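Long-range contacts in 6-carboxyhexanoate--CoA ligase (PDB 5TVA), which belongs to the BioW family of CoA ligases and is modelled as a single chain with adenosine monophosphate and coenzyme A bound: residues Y68-P73 and V200-L205; T122-E127 and V219-L224; F168-C173 and E229-K234. All blocks are in the same frame, centred on the assembly; numbering follows the deposited sequence.

Interaction 1 of 3, residues Y68-P73 and V200-L205; sequences YSFKSP and VRITPL
Y68 and S69 run parallel to I202 and T203. Y68 bonds to the residues flanking I202: its N donates to R201 O at 2.9 Å, and its O accepts from T203 N at 3.1 Å. Both donors lie nearly along the C=O axes. A weak bond from F70 N to T203 O, 2.8 Å, carries the pairing past the end of strand 65-69.

Packing is tight where the chain turns and on the face of Y68 and I202. P204 follows a cis peptide bond, and its CD sits 3.4 Å from F70 O. P204 O in turn meets P73 CA at 3.2 Å in a CH...O contact. The rings of F70 and Y68 each meet the ring of F79, on helix 73-85, which also packs on I202. The Y68 and V200 side chains cross obliquely, with Y68 CD2 3.7 Å from V200 CG1.

The face of S69 and T203 is looser. S69 is exposed and makes only slight contact, while T203 OG1 is held by T189. S72 then caps the start of helix 73-85.

The arrangement is that of a parallel strand pair at the border of a mixed six-stranded sheet, with a helix across one face.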
loop_
_atom_site.group_PDB
_atom_site.type_symbol
_atom_site.label_atom_id
_atom_site.label_comp_id
_atom_site.label_asym_id
_atom_site.label_seq_id
_atom_site.Cartn_x
_atom_site.Cartn_y
_atom_site.Cartn_z
ATOM N N TYR A 68 -11.091 11.255 8.318
ATOM C CA TYR A 68 -11.528 12.596 7.955
ATOM C C TYR A 68 -12.385 12.555 6.699
ATOM O O TYR A 68 -12.060 11.853 5.733
ATOM C CB TYR A 68 -10.329 13.535 7.748
ATOM C CG TYR A 68 -9.566 13.781 9.026
ATOM C CD1 TYR A 68 -9.935 14.803 9.895
ATOM C CD2 TYR A 68 -8.510 12.956 9.390
ATOM C CE1 TYR A 68 -9.253 15.018 11.078
ATOM C CE2 TYR A 68 -7.819 13.158 10.577
ATOM C CZ TYR A 68 -8.190 14.197 11.414
ATOM O OH TYR A 68 -7.504 14.407 12.592
ATOM N N SER A 69 -13.477 13.326 6.727
ATOM C CA SER A 69 -14.437 13.407 5.635
ATOM C C SER A 69 -14.508 14.830 5.093
ATOM O O SER A 69 -14.368 15.811 5.829
ATOM C CB SER A 69 -15.832 12.953 6.096
ATOM O OG SER A 69 -15.744 11.808 6.942
ATOM N N PHE A 70 -14.722 14.934 3.791
ATOM C CA PHE A 70 -14.723 16.208 3.095
ATOM C C PHE A 70 -15.812 16.161 2.039
ATOM O O PHE A 70 -16.387 15.107 1.751
ATOM C CB PHE A 70 -13.347 16.514 2.470
ATOM C CG PHE A 70 -12.273 16.707 3.489
ATOM C CD1 PHE A 70 -12.086 17.942 4.087
ATOM C CD2 PHE A 70 -11.496 15.640 3.903
ATOM C CE1 PHE A 70 -11.121 18.120 5.059
ATOM C CE2 PHE A 70 -10.532 15.807 4.881
ATOM C CZ PHE A 70 -10.347 17.049 5.462
ATOM N N LYS A 71 -16.098 17.314 1.453
ATOM C CA LYS A 71 -17.220 17.426 0.542
ATOM C C LYS A 71 -16.807 17.577 -0.917
ATOM O O LYS A 71 -17.682 17.600 -1.791
ATOM C CB LYS A 71 -18.120 18.586 0.991
ATOM C CG LYS A 71 -18.610 18.422 2.444
ATOM C CD LYS A 71 -18.978 16.968 2.734
ATOM C CE LYS A 71 -19.082 16.684 4.211
ATOM N NZ LYS A 71 -17.777 16.235 4.793
ATOM N N SER A 72 -15.507 17.653 -1.204
ATOM C CA SER A 72 -15.015 17.592 -2.577
ATOM C C SER A 72 -13.607 17.006 -2.582
ATOM O O SER A 72 -12.876 17.150 -1.596
ATOM C CB SER A 72 -15.015 18.977 -3.243
ATOM O OG SER A 72 -14.093 19.852 -2.617
ATOM N N PRO A 73 -13.208 16.326 -3.662
ATOM C CA PRO A 73 -11.818 15.840 -3.741
ATOM C C PRO A 73 -10.776 16.943 -3.632
ATOM O O PRO A 73 -9.704 16.710 -3.056
ATOM C CB PRO A 73 -11.770 15.139 -5.105
ATOM C CG PRO A 73 -13.197 14.705 -5.348
ATOM C CD PRO A 73 -14.048 15.805 -4.756
ATOM N N VAL A 200 -3.865 8.102 8.251
ATOM C CA VAL A 200 -4.866 9.159 8.161
ATOM C C VAL A 200 -5.774 8.849 6.977
ATOM O O VAL A 200 -5.393 9.037 5.819
ATOM C CB VAL A 200 -4.217 10.544 8.037
ATOM C CG1 VAL A 200 -5.259 11.622 8.164
ATOM C CG2 VAL A 200 -3.179 10.713 9.130
ATOM N N ARG A 201 -6.990 8.376 7.265
ATOM C CA ARG A 201 -7.929 7.980 6.219
ATOM C C ARG A 201 -8.739 9.187 5.768
ATOM O O ARG A 201 -9.217 9.962 6.596
ATOM C CB ARG A 201 -8.838 6.875 6.741
ATOM C CG ARG A 201 -8.100 5.959 7.720
ATOM C CD ARG A 201 -8.983 4.866 8.258
ATOM N NE ARG A 201 -9.796 4.289 7.197
ATOM C CZ ARG A 201 -11.125 4.278 7.210
ATOM N NH1 ARG A 201 -11.773 4.802 8.244
ATOM N NH2 ARG A 201 -11.795 3.729 6.203
ATOM N N ILE A 202 -8.866 9.368 4.455
ATOM C CA ILE A 202 -9.340 10.636 3.916
ATOM C C ILE A 202 -10.291 10.375 2.753
ATOM O O ILE A 202 -9.894 9.772 1.749
ATOM C CB ILE A 202 -8.171 11.526 3.470
ATOM C CG1 ILE A 202 -7.386 11.987 4.704
ATOM C CG2 ILE A 202 -8.673 12.695 2.634
ATOM C CD1 ILE A 202 -6.042 12.617 4.393
ATOM N N THR A 203 -11.541 10.841 2.885
ATOM C CA THR A 203 -12.583 10.661 1.858
ATOM C C THR A 203 -13.225 11.993 1.469
ATOM O O THR A 203 -13.521 12.814 2.339
ATOM C CB THR A 203 -13.715 9.720 2.341
ATOM O OG1 THR A 203 -13.209 8.818 3.333
ATOM C CG2 THR A 203 -14.294 8.922 1.182
ATOM N N PRO A 204 -13.441 12.218 0.161
ATOM C CA PRO A 204 -12.967 11.382 -0.941
ATOM C C PRO A 204 -11.792 12.012 -1.692
ATOM O O PRO A 204 -11.789 13.220 -1.945
ATOM C CB PRO A 204 -14.196 11.292 -1.843
ATOM C CG PRO A 204 -14.841 12.661 -1.679
ATOM C CD PRO A 204 -14.467 13.176 -0.296
ATOM N N LEU A 205 -10.806 11.200 -2.058
ATOM C CA LEU A 205 -9.665 11.694 -2.815
ATOM C C LEU A 205 -9.866 11.589 -4.328
ATOM O O LEU A 205 -8.973 11.986 -5.090
ATOM C CB LEU A 205 -8.388 10.965 -2.371
ATOM C CG LEU A 205 -7.852 11.385 -0.993
ATOM C CD1 LEU A 205 -6.778 10.435 -0.457
ATOM C CD2 LEU A 205 -7.299 12.793 -1.093
#

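Interaction 2 of 3, residues T122-E127 and V219-L224; sequences TGERLE and VSRKEL
The two backbones stay well apart, with the closest CA atoms, those of L126 and R221, separated by 8.0 Å. This is side-chain packing, beside the mixed sheet, between a loop and the turn that joins strand 214-219 to helix 224-233. Residues 122-127 follow strand 116-119. Residues 219-224 leave strand 214-219 through a short 3-10 turn, where E223 N bonds to S220 O, and enter helix 224-233 with E223 at the N-cap position.

L126 is the centre of the contact. Its CG lies beside its own backbone N, and both methyls reach 219-224. CD1 touches V219 CG2 at 4.0 Å and also rests on the aliphatic part of R221. L126 CB meets L224 CD2, also at 4.0 Å. CD2 lies over one face of the R221 guanidinium, 3.9 Å from NH2.

R221 starts out extended and then bends at chi3 (-97°), which brings its flat end across L126. E124 OE1 approaches the guanidinium edge and forms a salt bridge with R221 NH2 at 3.2 Å. The carboxylate is turned 86° from the guanidinium plane. R221 NE has a long, weak ion pair with D119. Both charged residues are exposed, so solvent probably softens this pairing.

Inside 122-127, R125 turns the other way and grips E127 side-on. E127 OE1 accepts from L117 N, which fixes the carboxylate against strand 116-119. E127 OE2 takes R125 NH2 at 2.8 Å and, on its syn lone pair, R125 NE at 2.6 Å.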
loop_
_atom_site.group_PDB
_atom_site.type_symbol
_atom_site.label_atom_id
_atom_site.label_comp_id
_atom_site.label_asym_id
_atom_site.label_seq_id
_atom_site.Cartn_x
_atom_site.Cartn_y
_atom_site.Cartn_z
ATOM N N THR A 122 13.120 17.017 -3.655
ATOM C CA THR A 122 12.990 17.642 -4.960
ATOM C C THR A 122 11.712 17.277 -5.713
ATOM O O THR A 122 11.447 17.879 -6.764
ATOM C CB THR A 122 14.201 17.290 -5.845
ATOM O OG1 THR A 122 14.156 15.904 -6.207
ATOM C CG2 THR A 122 15.525 17.563 -5.101
ATOM N N GLY A 123 10.923 16.318 -5.229
ATOM C CA GLY A 123 9.731 15.889 -5.941
ATOM C C GLY A 123 9.971 15.039 -7.172
ATOM O O GLY A 123 9.008 14.718 -7.877
ATOM N N GLU A 124 11.216 14.646 -7.452
ATOM C CA GLU A 124 11.519 13.925 -8.682
ATOM C C GLU A 124 11.265 12.426 -8.514
ATOM O O GLU A 124 11.493 11.850 -7.443
ATOM C CB GLU A 124 12.966 14.198 -9.106
ATOM C CG GLU A 124 13.708 13.025 -9.754
ATOM C CD GLU A 124 15.140 13.388 -10.201
ATOM O OE1 GLU A 124 15.852 12.491 -10.718
ATOM O OE2 GLU A 124 15.542 14.572 -10.054
ATOM N N ARG A 125 10.782 11.798 -9.585
ATOM C CA ARG A 125 10.447 10.378 -9.568
ATOM C C ARG A 125 11.711 9.542 -9.747
ATOM O O ARG A 125 12.370 9.641 -10.784
ATOM C CB ARG A 125 9.443 10.075 -10.678
ATOM C CG ARG A 125 8.070 10.693 -10.434
ATOM C CD ARG A 125 7.095 10.405 -11.568
ATOM N NE ARG A 125 6.833 8.979 -11.758
ATOM C CZ ARG A 125 5.805 8.512 -12.457
ATOM N NH1 ARG A 125 4.956 9.361 -13.016
ATOM N NH2 ARG A 125 5.604 7.204 -12.580
ATOM N N LEU A 126 12.017 8.685 -8.762
ATOM C CA LEU A 126 13.247 7.888 -8.746
ATOM C C LEU A 126 13.071 6.459 -9.246
ATOM O O LEU A 126 14.078 5.787 -9.513
ATOM C CB LEU A 126 13.825 7.824 -7.327
ATOM C CG LEU A 126 13.996 9.149 -6.578
ATOM C CD1 LEU A 126 14.513 8.921 -5.158
ATOM C CD2 LEU A 126 14.924 10.090 -7.333
ATOM N N GLU A 127 11.839 5.956 -9.353
ATOM C CA GLU A 127 11.671 4.611 -9.884
ATOM C C GLU A 127 12.140 4.570 -11.336
ATOM O O GLU A 127 11.948 5.524 -12.100
ATOM C CB GLU A 127 10.212 4.149 -9.758
ATOM C CG GLU A 127 9.232 4.786 -10.726
ATOM C CD GLU A 127 8.692 6.118 -10.243
ATOM O OE1 GLU A 127 9.139 6.599 -9.171
ATOM O OE2 GLU A 127 7.802 6.680 -10.932
ATOM N N VAL A 219 10.663 9.304 -0.103
ATOM C CA VAL A 219 11.912 8.689 0.348
ATOM C C VAL A 219 13.085 9.658 0.203
ATOM O O VAL A 219 13.136 10.482 -0.711
ATOM C CB VAL A 219 12.246 7.386 -0.428
ATOM C CG1 VAL A 219 11.144 6.330 -0.272
ATOM C CG2 VAL A 219 12.523 7.688 -1.896
ATOM N N SER A 220 14.054 9.526 1.104
ATOM C CA SER A 220 15.304 10.269 0.993
ATOM C C SER A 220 16.201 9.578 -0.030
ATOM O O SER A 220 16.496 8.386 0.116
ATOM C CB SER A 220 15.984 10.342 2.354
ATOM O OG SER A 220 17.028 11.296 2.340
ATOM N N ARG A 221 16.612 10.306 -1.080
ATOM C CA ARG A 221 17.388 9.662 -2.136
ATOM C C ARG A 221 18.629 8.960 -1.597
ATOM O O ARG A 221 19.021 7.917 -2.126
ATOM C CB ARG A 221 17.821 10.641 -3.233
ATOM C CG ARG A 221 18.326 9.862 -4.450
ATOM C CD ARG A 221 19.269 10.629 -5.341
ATOM N NE ARG A 221 18.645 11.263 -6.502
ATOM C CZ ARG A 221 18.867 10.915 -7.769
ATOM N NH1 ARG A 221 19.683 9.909 -8.063
ATOM N NH2 ARG A 221 18.252 11.570 -8.747
ATOM N N LYS A 222 19.252 9.498 -0.552
ATOM C CA LYS A 222 20.489 8.887 -0.085
ATOM C C LYS A 222 20.275 7.476 0.439
ATOM O O LYS A 222 21.256 6.741 0.595
ATOM C CB LYS A 222 21.134 9.762 0.996
ATOM C CG LYS A 222 20.415 9.682 2.307
ATOM C CD LYS A 222 20.918 10.692 3.326
ATOM C CE LYS A 222 19.770 11.063 4.255
ATOM N NZ LYS A 222 20.284 11.170 5.646
ATOM N N GLU A 223 19.028 7.090 0.707
ATOM C CA GLU A 223 18.664 5.780 1.238
ATOM C C GLU A 223 17.908 4.934 0.228
ATOM O O GLU A 223 17.338 3.903 0.610
ATOM C CB GLU A 223 17.788 5.930 2.486
ATOM C CG GLU A 223 18.403 6.632 3.688
ATOM C CD GLU A 223 17.331 7.065 4.678
ATOM O OE1 GLU A 223 17.476 8.146 5.298
ATOM O OE2 GLU A 223 16.320 6.332 4.822
ATOM N N LEU A 224 17.872 5.353 -1.045
ATOM C CA LEU A 224 16.994 4.724 -2.029
ATOM C C LEU A 224 17.268 3.231 -2.156
ATOM O O LEU A 224 16.337 2.409 -2.156
ATOM C CB LEU A 224 17.147 5.417 -3.385
ATOM C CG LEU A 224 16.344 4.862 -4.566
ATOM C CD1 LEU A 224 14.826 4.979 -4.349
ATOM C CD2 LEU A 224 16.719 5.549 -5.842
#

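Interaction 3 of 3, residues F168-C173 and E229-K234; sequences FKNLFC and ECLTQK
K169 NZ is the best-held polar atom, gripped by three backbone oxygens of 229-234. It donates to C230 O at 2.7 Å and to K234 O at 2.8 Å, both in their carbonyl planes. The bond to L231 O, 3.1 Å, is weak. I137 O is a fourth partner from outside the two segments. The ammonium thus sits among carbonyls at the C-terminal end of helix 224-233.

Helix 158-173 brings it there, running at 143° to the other helix with the short axes 9.2 Å apart. The two helices are also joined covalently. C173 SG and C230 SG form a disulfide of 2.1 Å with chi3 -70°. The sulfur of C173 stands beside its own backbone N, whereas that of C230 is anti to its N (chi1 -173°), so each reaches toward the other helix.

L231 packs beside the disulfide. Its CD2 lies 3.9 Å from C173 CB and only 3.2 Å from N170 OD1; the L231 and N170 side chains cross at about a right angle. N170 is already occupied: OD1 bonds T136, which lines the AMP pocket, and ND2 bonds E178. N170 is therefore a second-shell residue of that pocket.

On another side, K234 CE meets F172 CE2 at 3.7 Å, in the plane of the ring and at its edge. K234 NZ goes on to a salt bridge with E57.

A buried ammonium among carbonyl oxygens at a helix C terminus is probably kept protonated, and the disulfide adds a covalent tie between the same two helices.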
loop_
_atom_site.group_PDB
_atom_site.type_symbol
_atom_site.label_atom_id
_atom_site.label_comp_id
_atom_site.label_asym_id
_atom_site.label_seq_id
_atom_site.Cartn_x
_atom_site.Cartn_y
_atom_site.Cartn_z
ATOM N N PHE A 168 2.574 -0.034 7.029
ATOM C CA PHE A 168 3.450 -0.124 8.171
ATOM C C PHE A 168 4.791 -0.688 7.749
ATOM O O PHE A 168 5.830 -0.230 8.242
ATOM C CB PHE A 168 2.831 -0.939 9.296
ATOM C CG PHE A 168 3.629 -0.859 10.544
ATOM C CD1 PHE A 168 3.637 0.313 11.286
ATOM C CD2 PHE A 168 4.442 -1.913 10.938
ATOM C CE1 PHE A 168 4.411 0.423 12.433
ATOM C CE2 PHE A 168 5.216 -1.809 12.076
ATOM C CZ PHE A 168 5.200 -0.643 12.829
ATOM N N LYS A 169 4.786 -1.636 6.796
ATOM C CA LYS A 169 6.044 -2.122 6.246
ATOM C C LYS A 169 6.801 -1.002 5.547
ATOM O O LYS A 169 8.010 -0.859 5.744
ATOM C CB LYS A 169 5.815 -3.289 5.284
ATOM C CG LYS A 169 6.989 -4.298 5.297
ATOM C CD LYS A 169 7.584 -4.551 3.916
ATOM C CE LYS A 169 8.668 -5.611 4.000
ATOM N NZ LYS A 169 9.217 -5.984 2.665
ATOM N N ASN A 170 6.108 -0.207 4.721
ATOM C CA ASN A 170 6.750 0.916 4.045
ATOM C C ASN A 170 7.465 1.814 5.047
ATOM O O ASN A 170 8.664 2.078 4.916
ATOM C CB ASN A 170 5.724 1.723 3.245
ATOM C CG ASN A 170 5.162 0.946 2.069
ATOM O OD1 ASN A 170 5.705 -0.083 1.682
ATOM N ND2 ASN A 170 4.061 1.436 1.498
ATOM N N LEU A 171 6.751 2.247 6.088
ATOM C CA LEU A 171 7.355 3.104 7.107
ATOM C C LEU A 171 8.481 2.391 7.847
ATOM O O LEU A 171 9.494 3.013 8.182
ATOM C CB LEU A 171 6.296 3.588 8.096
ATOM C CG LEU A 171 5.136 4.362 7.467
ATOM C CD1 LEU A 171 4.119 4.783 8.542
ATOM C CD2 LEU A 171 5.662 5.562 6.675
ATOM N N PHE A 172 8.329 1.093 8.115
ATOM C CA PHE A 172 9.416 0.367 8.755
ATOM C C PHE A 172 10.647 0.299 7.851
ATOM O O PHE A 172 11.784 0.340 8.343
ATOM C CB PHE A 172 8.950 -1.034 9.147
ATOM C CG PHE A 172 10.057 -1.935 9.593
ATOM C CD1 PHE A 172 10.514 -1.892 10.903
ATOM C CD2 PHE A 172 10.656 -2.831 8.698
ATOM C CE1 PHE A 172 11.560 -2.730 11.314
ATOM C CE2 PHE A 172 11.709 -3.667 9.103
ATOM C CZ PHE A 172 12.154 -3.623 10.411
ATOM N N CYS A 173 10.436 0.207 6.538
ATOM C CA CYS A 173 11.513 0.107 5.570
ATOM C C CYS A 173 12.193 1.440 5.281
ATOM O O CYS A 173 13.218 1.454 4.588
ATOM C CB CYS A 173 10.968 -0.496 4.277
ATOM S SG CYS A 173 10.842 -2.276 4.363
ATOM N N GLU A 229 15.489 -2.451 -1.493
ATOM C CA GLU A 229 15.769 -3.789 -0.994
ATOM C C GLU A 229 14.799 -4.176 0.117
ATOM O O GLU A 229 14.328 -5.315 0.170
ATOM C CB GLU A 229 17.207 -3.876 -0.496
ATOM C CG GLU A 229 17.557 -5.222 0.056
ATOM C CD GLU A 229 19.012 -5.302 0.513
ATOM O OE1 GLU A 229 19.396 -4.543 1.424
ATOM O OE2 GLU A 229 19.783 -6.115 -0.054
ATOM N N CYS A 230 14.524 -3.253 1.040
ATOM C CA CYS A 230 13.659 -3.569 2.172
ATOM C C CYS A 230 12.230 -3.808 1.709
ATOM O O CYS A 230 11.601 -4.801 2.095
ATOM C CB CYS A 230 13.704 -2.444 3.208
ATOM S SG CYS A 230 12.839 -2.812 4.736
ATOM N N LEU A 231 11.723 -2.928 0.841
ATOM C CA LEU A 231 10.347 -3.056 0.377
ATOM C C LEU A 231 10.123 -4.381 -0.339
ATOM O O LEU A 231 9.036 -4.965 -0.243
ATOM C CB LEU A 231 9.981 -1.889 -0.548
ATOM C CG LEU A 231 9.962 -0.478 0.036
ATOM C CD1 LEU A 231 9.875 0.571 -1.078
ATOM C CD2 LEU A 231 8.803 -0.348 1.011
ATOM N N THR A 232 11.133 -4.867 -1.084
ATOM C CA THR A 232 10.904 -5.949 -2.026
ATOM C C THR A 232 11.475 -7.289 -1.589
ATOM O O THR A 232 11.111 -8.311 -2.185
ATOM C CB THR A 232 11.455 -5.579 -3.417
ATOM O OG1 THR A 232 12.901 -5.450 -3.399
ATOM C CG2 THR A 232 10.829 -4.289 -3.897
ATOM N N GLN A 233 12.310 -7.328 -0.548
ATOM C CA GLN A 233 12.997 -8.554 -0.175
ATOM C C GLN A 233 12.887 -8.889 1.311
ATOM O O GLN A 233 12.827 -10.063 1.667
ATOM C CB GLN A 233 14.487 -8.477 -0.581
ATOM C CG GLN A 233 14.698 -8.322 -2.097
ATOM C CD GLN A 233 16.171 -8.472 -2.569
ATOM O OE1 GLN A 233 17.104 -8.634 -1.771
ATOM N NE2 GLN A 233 16.364 -8.407 -3.878
ATOM N N LYS A 234 12.885 -7.911 2.204
ATOM C CA LYS A 234 12.890 -8.263 3.615
ATOM C C LYS A 234 11.511 -8.791 4.047
ATOM O O LYS A 234 10.469 -8.320 3.585
ATOM C CB LYS A 234 13.311 -7.055 4.445
ATOM C CG LYS A 234 13.506 -7.367 5.920
ATOM C CD LYS A 234 14.156 -6.208 6.650
ATOM C CE LYS A 234 13.998 -6.356 8.155
ATOM N NZ LYS A 234 14.541 -7.641 8.657
#

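In the fold
From the N terminus, the first segments of interactions 1, 2 and 3 come in that order, and their partners follow in the same order. All three contacts open before the first closes, and they close in the order they opened, so every pair crosses and none nests. Interaction 1 closes the longest loop, 126 residues, and joins edge strand 65-69 to strand 198-203. Interaction 2 closes 91 residues near the other edge of that six-stranded sheet, joining the loops that follow strands 116-119 and 214-219. Interaction 3 closes 55 residues and ties helix 158-173 to helix 224-233. That helix starts in interaction 2 and leads, beyond interaction 3, to strand 236-239 of the three-stranded parallel sheet.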